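Local structure of glutamine amidotransferase type-2 domain-containing protein (Pseudomonas aeruginosa PAO1, 1TE5) at residues A[45-50]-A[65-70]; A[200-203]-A[208-211]. The protein is a predicted class-II glutamine amidotransferase of the NTN clan, which probably releases ammonia from the side-chain amide of glutamine for transfer to an acceptor. One frame throughout, in Å; residues are numbered along the deposited sequence.

Interaction 1: A[45-50]-A[65-70]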
ATOM      1  N   GLY A  45       7.799   0.332  -7.764  1.00 23.27           N
ATOM      2  CA  GLY A  45       6.849   0.737  -6.744  1.00 21.48           C
ATOM      3  C   GLY A  45       5.438   0.265  -7.056  1.00 20.97           C
ATOM      4  O   GLY A  45       5.094   0.060  -8.210  1.00 23.59           O
ATOM      5  N   VAL A  46       4.616   0.101  -6.024  1.00 23.97           N
ATOM      6  CA  VAL A  46       3.242  -0.365  -6.202  1.00 25.94           C
ATOM      7  C   VAL A  46       2.236   0.521  -5.472  1.00 23.71           C
ATOM      8  O   VAL A  46       2.509   1.027  -4.379  1.00 28.51           O
ATOM      9  CB  VAL A  46       3.082  -1.840  -5.721  1.00 26.22           C
ATOM     10  CG1 VAL A  46       3.520  -1.985  -4.290  1.00 25.01           C
ATOM     11  CG2 VAL A  46       1.647  -2.293  -5.845  1.00 30.67           C
ATOM     12  N   ARG A  47       1.098   0.767  -6.111  1.00 23.02           N
ATOM     13  CA  ARG A  47       0.033   1.563  -5.506  1.00 20.84           C
ATOM     14  C   ARG A  47      -1.133   0.636  -5.182  1.00 21.02           C
ATOM     15  O   ARG A  47      -1.487  -0.223  -5.978  1.00 24.08           O
ATOM     16  CB  ARG A  47      -0.434   2.669  -6.448  1.00 23.96           C
ATOM     17  CG  ARG A  47       0.615   3.717  -6.738  1.00 30.39           C
ATOM     18  CD  ARG A  47       0.001   4.891  -7.452  1.00 31.82           C
ATOM     19  NE  ARG A  47       0.990   5.879  -7.871  1.00 31.02           N
ATOM     20  CZ  ARG A  47       1.377   6.921  -7.144  1.00 29.05           C
ATOM     21  NH1 ARG A  47       2.282   7.759  -7.624  1.00 26.89           N
ATOM     22  NH2 ARG A  47       0.862   7.126  -5.935  1.00 27.28           N
ATOM     23  N   LEU A  48      -1.728   0.808  -4.012  1.00 20.15           N
ATOM     24  CA  LEU A  48      -2.838  -0.035  -3.603  1.00 22.14           C
ATOM     25  C   LEU A  48      -4.029   0.768  -3.083  1.00 21.78           C
ATOM     26  O   LEU A  48      -3.893   1.597  -2.176  1.00 23.91           O
ATOM     27  CB  LEU A  48      -2.379  -1.022  -2.525  1.00 22.03           C
ATOM     28  CG  LEU A  48      -3.426  -1.977  -1.941  1.00 25.65           C
ATOM     29  CD1 LEU A  48      -3.931  -2.949  -3.007  1.00 24.67           C
ATOM     30  CD2 LEU A  48      -2.819  -2.723  -0.772  1.00 21.11           C
ATOM     31  N   PHE A  49      -5.191   0.517  -3.676  1.00 20.46           N
ATOM     32  CA  PHE A  49      -6.433   1.168  -3.286  1.00 22.71           C
ATOM     33  C   PHE A  49      -7.389   0.009  -3.058  1.00 22.99           C
ATOM     34  O   PHE A  49      -7.609  -0.801  -3.962  1.00 24.78           O
ATOM     35  CB  PHE A  49      -6.975   2.047  -4.414  1.00 22.25           C
ATOM     36  CG  PHE A  49      -6.004   3.078  -4.921  1.00 23.76           C
ATOM     37  CD1 PHE A  49      -5.173   2.802  -6.009  1.00 25.30           C
ATOM     38  CD2 PHE A  49      -5.928   4.339  -4.326  1.00 23.90           C
ATOM     39  CE1 PHE A  49      -4.284   3.762  -6.494  1.00 27.12           C
ATOM     40  CE2 PHE A  49      -5.037   5.307  -4.807  1.00 25.53           C
ATOM     41  CZ  PHE A  49      -4.215   5.010  -5.896  1.00 24.93           C
ATOM     42  N   GLN A  50      -7.929  -0.100  -1.851  1.00 26.00           N
ATOM     43  CA  GLN A  50      -8.854  -1.185  -1.535  1.00 22.13           C
ATOM     44  C   GLN A  50      -9.857  -0.768  -0.469  1.00 24.86           C
ATOM     45  O   GLN A  50      -9.624   0.170   0.289  1.00 24.83           O
ATOM     46  CB  GLN A  50      -8.087  -2.420  -1.067  1.00 17.42           C
ATOM     47  CG  GLN A  50      -7.506  -2.290   0.312  1.00 23.25           C
ATOM     48  CD  GLN A  50      -6.384  -3.257   0.573  1.00 21.24           C
ATOM     49  OE1 GLN A  50      -6.458  -4.424   0.205  1.00 27.49           O
ATOM     50  NE2 GLN A  50      -5.323  -2.767   1.209  1.00 19.99           N
ATOM     51  N   GLN A  65     -10.679   6.398  -8.808  1.00 28.33           N
ATOM     52  CA  GLN A  65     -11.282   7.049  -9.959  1.00 29.19           C
ATOM     53  C   GLN A  65     -10.656   8.382 -10.339  1.00 31.12           C
ATOM     54  O   GLN A  65     -10.630   8.721 -11.523  1.00 34.58           O
ATOM     55  CB  GLN A  65     -12.779   7.226  -9.740  1.00 25.58           C
ATOM     56  CG  GLN A  65     -13.510   5.924  -9.533  1.00 29.99           C
ATOM     57  CD  GLN A  65     -15.009   6.086  -9.606  1.00 31.48           C
ATOM     58  OE1 GLN A  65     -15.570   6.404 -10.664  1.00 34.92           O
ATOM     59  NE2 GLN A  65     -15.671   5.895  -8.474  1.00 33.89           N
ATOM     60  N   ARG A  66     -10.176   9.148  -9.359  1.00 31.96           N
ATOM     61  CA  ARG A  66      -9.565  10.447  -9.654  1.00 36.70           C
ATOM     62  C   ARG A  66      -8.073  10.412 -10.021  1.00 37.23           C
ATOM     63  O   ARG A  66      -7.529  11.371 -10.579  1.00 37.58           O
ATOM     64  CB  ARG A  66      -9.850  11.458  -8.529  1.00 36.94           C
ATOM     65  CG  ARG A  66      -9.412  11.044  -7.142  1.00 38.88           C
ATOM     66  CD  ARG A  66      -9.946  12.006  -6.070  1.00 39.15           C
ATOM     67  NE  ARG A  66      -9.304  13.321  -6.106  1.00 41.21           N
ATOM     68  CZ  ARG A  66      -9.122  14.105  -5.042  1.00 41.37           C
ATOM     69  NH1 ARG A  66      -8.526  15.285  -5.176  1.00 42.47           N
ATOM     70  NH2 ARG A  66      -9.531  13.716  -3.838  1.00 44.44           N
ATOM     71  N   PHE A  67      -7.428   9.289  -9.730  1.00 40.06           N
ATOM     72  CA  PHE A  67      -6.007   9.115 -10.007  1.00 43.00           C
ATOM     73  C   PHE A  67      -5.739   8.703 -11.455  1.00 41.65           C
ATOM     74  O   PHE A  67      -6.270   7.702 -11.927  1.00 40.43           O
ATOM     75  CB  PHE A  67      -5.425   8.049  -9.059  1.00 39.96           C
ATOM     76  CG  PHE A  67      -3.936   7.841  -9.207  1.00 40.76           C
ATOM     77  CD1 PHE A  67      -3.037   8.582  -8.455  1.00 42.78           C
ATOM     78  CD2 PHE A  67      -3.435   6.915 -10.113  1.00 39.54           C
ATOM     79  CE1 PHE A  67      -1.659   8.405  -8.603  1.00 40.76           C
ATOM     80  CE2 PHE A  67      -2.063   6.733 -10.266  1.00 41.08           C
ATOM     81  CZ  PHE A  67      -1.176   7.482  -9.511  1.00 40.79           C
ATOM     82  N   PRO A  68      -4.950   9.500 -12.196  1.00 42.26           N
ATOM     83  CA  PRO A  68      -4.662   9.115 -13.584  1.00 41.65           C
ATOM     84  C   PRO A  68      -3.708   7.923 -13.530  1.00 39.52           C
ATOM     85  O   PRO A  68      -2.526   8.086 -13.262  1.00 44.11           O
ATOM     86  CB  PRO A  68      -3.969  10.360 -14.149  1.00 41.89           C
ATOM     87  CG  PRO A  68      -4.531  11.471 -13.325  1.00 42.72           C
ATOM     88  CD  PRO A  68      -4.505  10.877 -11.939  1.00 43.09           C
ATOM     89  N   ILE A  69      -4.263   6.726 -13.659  1.00 35.24           N
ATOM     90  CA  ILE A  69      -3.494   5.492 -13.618  1.00 33.77           C
ATOM     91  C   ILE A  69      -2.846   5.175 -14.966  1.00 32.04           C
ATOM     92  O   ILE A  69      -3.458   5.353 -16.024  1.00 33.57           O
ATOM     93  CB  ILE A  69      -4.386   4.299 -13.202  1.00 34.79           C
ATOM     94  CG1 ILE A  69      -5.036   4.558 -11.840  1.00 37.24           C
ATOM     95  CG2 ILE A  69      -3.571   3.016 -13.173  1.00 33.92           C
ATOM     96  CD1 ILE A  69      -5.927   3.433 -11.358  1.00 34.62           C
ATOM     97  N   LYS A  70      -1.608   4.698 -14.921  1.00 29.54           N
ATOM     98  CA  LYS A  70      -0.873   4.341 -16.127  1.00 30.75           C
ATOM     99  C   LYS A  70       0.251   3.373 -15.748  1.00 28.93           C
ATOM    100  O   LYS A  70       1.307   3.796 -15.275  1.00 32.18           O
ATOM    101  CB  LYS A  70      -0.301   5.601 -16.774  1.00 31.04           C
ATOM    102  CG  LYS A  70       0.169   5.409 -18.199  1.00 36.35           C
ATOM    103  CD  LYS A  70       0.973   6.601 -18.698  1.00 44.22           C
ATOM    104  CE  LYS A  70       0.118   7.850 -18.882  1.00 46.14           C
ATOM    105  NZ  LYS A  70      -0.805   7.752 -20.051  1.00 49.69           N
TER
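Arg-47 and Phe-49, alternate residues of strand 45-51, face the turn that follows helix 59-66 across a wide backbone gap, the CA atoms of Arg-47 and Ile-69 lying 9.7 Å apart, so side chains alone bridge it. Phe-67, the first residue to leave helical geometry, does most of the touching: with CG anti to its backbone N (chi1 -177°), its ring reaches toward the strand. The extended Arg-47 chain crosses it at about a right angle and brings one guanidinium face, off-centre, over Phe-67 CZ, with NE 3.2 Å from that atom and the two planes 48° apart. The strand is outermost in the chain's seven-stranded antiparallel sheet, part of this NTN-type amidotransferase fold, and the contact is buried where the second subunit meets that strand. Arg-47 NE forms a salt bridge with Glu-42, while NH1 and NH2 donate hydrogen bonds to Asp-51 O and Gln-50 O of the second subunit; these partners probably fix the guanidinium plane against which Phe-67 rests. Phe-49 CZ lies 4.4 Å from Phe-67 CG, the rings meeting obliquely with centroids 5.9 Å apart. Pro-52 of the second subunit also packs on Phe-67, and Phe-49 meets its own counterpart there.

Interaction 2: A[200-203]-A[208-211]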
ATOM      1  N   ALA A 200     -11.320   0.731 -25.830  1.00 35.93           N
ATOM      2  CA  ALA A 200     -12.261  -0.322 -25.494  1.00 35.99           C
ATOM      3  C   ALA A 200     -12.834  -0.035 -24.125  1.00 36.79           C
ATOM      4  O   ALA A 200     -12.177   0.575 -23.284  1.00 35.97           O
ATOM      5  CB  ALA A 200     -11.565  -1.677 -25.497  1.00 34.58           C
ATOM      6  N   ARG A 201     -14.076  -0.445 -23.916  1.00 38.01           N
ATOM      7  CA  ARG A 201     -14.729  -0.240 -22.638  1.00 41.78           C
ATOM      8  C   ARG A 201     -15.156  -1.564 -22.068  1.00 42.24           C
ATOM      9  O   ARG A 201     -15.987  -2.254 -22.655  1.00 44.74           O
ATOM     10  CB  ARG A 201     -15.954   0.668 -22.782  1.00 41.14           C
ATOM     11  CG  ARG A 201     -16.924   0.559 -21.617  1.00 40.99           C
ATOM     12  CD  ARG A 201     -17.962   1.650 -21.637  1.00 44.83           C
ATOM     13  NE  ARG A 201     -17.431   2.910 -21.126  1.00 45.98           N
ATOM     14  CZ  ARG A 201     -18.132   3.783 -20.407  1.00 48.93           C
ATOM     15  NH1 ARG A 201     -17.560   4.902 -19.989  1.00 47.68           N
ATOM     16  NH2 ARG A 201     -19.402   3.538 -20.095  1.00 51.20           N
ATOM     17  N   LEU A 202     -14.539  -1.981 -20.958  1.00 43.84           N
ATOM     18  CA  LEU A 202     -14.917  -3.219 -20.343  1.00 47.96           C
ATOM     19  C   LEU A 202     -15.868  -2.784 -19.261  1.00 50.44           C
ATOM     20  O   LEU A 202     -15.834  -1.670 -18.742  1.00 48.77           O
ATOM     21  CB  LEU A 202     -13.729  -3.897 -19.685  1.00 50.01           C
ATOM     22  CG  LEU A 202     -12.432  -4.068 -20.434  1.00 51.38           C
ATOM     23  CD1 LEU A 202     -11.530  -4.899 -19.550  1.00 53.62           C
ATOM     24  CD2 LEU A 202     -12.644  -4.747 -21.802  1.00 48.31           C
ATOM     25  N   LYS A 203     -16.792  -3.686 -18.859  1.00 52.23           N
ATOM     26  CA  LYS A 203     -17.679  -3.315 -17.811  1.00 57.62           C
ATOM     27  C   LYS A 203     -18.419  -4.496 -17.126  1.00 59.41           C
ATOM     28  O   LYS A 203     -18.569  -5.611 -17.626  1.00 58.55           O
ATOM     29  CB  LYS A 203     -18.703  -2.236 -18.316  1.00 59.78           C
ATOM     30  CG  LYS A 203     -19.982  -2.790 -18.894  1.00 62.98           C
ATOM     31  CD  LYS A 203     -19.788  -3.510 -20.242  1.00 65.43           C
ATOM     32  CE  LYS A 203     -21.100  -3.948 -20.941  1.00 68.43           C
ATOM     33  NZ  LYS A 203     -21.121  -5.338 -21.504  1.00 69.76           N
ATOM     34  N   THR A 208     -16.954   0.146 -14.707  1.00 38.69           N
ATOM     35  CA  THR A 208     -16.531   0.408 -16.076  1.00 37.89           C
ATOM     36  C   THR A 208     -15.039   0.717 -16.093  1.00 35.41           C
ATOM     37  O   THR A 208     -14.567   1.570 -15.349  1.00 34.25           O
ATOM     38  CB  THR A 208     -17.278   1.621 -16.683  1.00 37.23           C
ATOM     39  OG1 THR A 208     -18.569   1.215 -17.162  1.00 43.41           O
ATOM     40  CG2 THR A 208     -16.489   2.234 -17.822  1.00 35.44           C
ATOM     41  N   VAL A 209     -14.291  -0.005 -16.913  1.00 31.82           N
ATOM     42  CA  VAL A 209     -12.869   0.244 -17.030  1.00 29.66           C
ATOM     43  C   VAL A 209     -12.573   0.507 -18.493  1.00 30.25           C
ATOM     44  O   VAL A 209     -12.741  -0.358 -19.346  1.00 28.29           O
ATOM     45  CB  VAL A 209     -12.015  -0.910 -16.451  1.00 34.22           C
ATOM     46  CG1 VAL A 209     -12.647  -2.258 -16.729  1.00 33.53           C
ATOM     47  CG2 VAL A 209     -10.612  -0.842 -17.007  1.00 31.80           C
ATOM     48  N   ASP A 210     -12.212   1.747 -18.785  1.00 29.25           N
ATOM     49  CA  ASP A 210     -11.933   2.159 -20.147  1.00 31.75           C
ATOM     50  C   ASP A 210     -10.468   2.112 -20.498  1.00 34.02           C
ATOM     51  O   ASP A 210      -9.608   2.442 -19.679  1.00 33.99           O
ATOM     52  CB  ASP A 210     -12.449   3.578 -20.409  1.00 34.49           C
ATOM     53  CG  ASP A 210     -13.949   3.685 -20.274  1.00 38.00           C
ATOM     54  OD1 ASP A 210     -14.408   4.150 -19.206  1.00 43.52           O
ATOM     55  OD2 ASP A 210     -14.661   3.304 -21.230  1.00 38.63           O
ATOM     56  N   PHE A 211     -10.215   1.751 -21.751  1.00 32.88           N
ATOM     57  CA  PHE A 211      -8.874   1.665 -22.310  1.00 33.23           C
ATOM     58  C   PHE A 211      -8.821   2.594 -23.520  1.00 35.35           C
ATOM     59  O   PHE A 211      -9.815   2.761 -24.230  1.00 35.35           O
ATOM     60  CB  PHE A 211      -8.562   0.228 -22.724  1.00 32.15           C
ATOM     61  CG  PHE A 211      -8.370  -0.704 -21.560  1.00 30.45           C
ATOM     62  CD1 PHE A 211      -9.439  -1.407 -21.028  1.00 34.57           C
ATOM     63  CD2 PHE A 211      -7.109  -0.880 -20.998  1.00 34.12           C
ATOM     64  CE1 PHE A 211      -9.251  -2.278 -19.952  1.00 36.74           C
ATOM     65  CE2 PHE A 211      -6.914  -1.748 -19.922  1.00 36.61           C
ATOM     66  CZ  PHE A 211      -7.985  -2.449 -19.398  1.00 34.77           C
TER
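Arg-201 and Asp-210, a non-hydrogen-bonded pair of the antiparallel hairpin formed by strands 200-203 and 207-211, are joined by a salt bridge: Arg-201 NE donates to Asp-210 OD2 at 2.8 Å, nearly straight at 163°. OD2 receives it on its syn lone pair, close to the guanidinium plane, whereas NH1 gives OD1 a weak second bond. The two side chains run alongside each other, and the bend in the arginine at chi3 (-79°) turns its flat end over Thr-208, whose CG2 sits above the centre of one guanidinium face, 3.4 Å from Arg-201 CZ.

The backbones are held by two pairs of hydrogen bonds. Leu-202 and Val-209 exchange bonds of 2.9 Å, N to O in each direction. Ala-200 and Phe-211 do likewise, less evenly: Phe-211 N to Ala-200 O is 2.8 Å, while the return bond from Ala-200 N to Phe-211 O is more bent, at 137°.

Ala-200, Leu-202, Val-209 and Phe-211 share the opposite face. Leu-202 CB abuts Val-209 CG1 at 3.5 Å, and Leu-202 CD1 touches the ring edge of Phe-211 at CE1, also 3.5 Å away. Val-223 of strand 220-225 packs on both Leu-202 and Phe-211, while strand 12-19 pairs with the far edge of 207-211 to continue this four-stranded sheet. The hairpin is thus amphipathic: charge pairing on the more exposed face ties neighbouring strands together, and the apolar face lies against the larger sheet, where Leu-202 and Phe-211 are buried.

Interaction 1 and interaction 2 lie on separate parts of one class-II amidotransferase chain, their centres 16 Å apart and their nearest atoms about 7 Å apart, without touching. The small four-stranded sheet links their segments: 200-203 is one outermost strand, 70-71 the other, with 207-211 and 12-19 between. Lys-70, at the end of 65-70, is salt-bridged to Asp-14 of strand 12-19, whose neighbour Ile-15 packs on Val-209 and Phe-211. Interaction 1 includes strand 45-51 of the seven-stranded sheet, whereas interaction 2 packs on strand 220-225 of the same sheet. The second subunit reaches interaction 1, whereas it does not touch the segments of interaction 2.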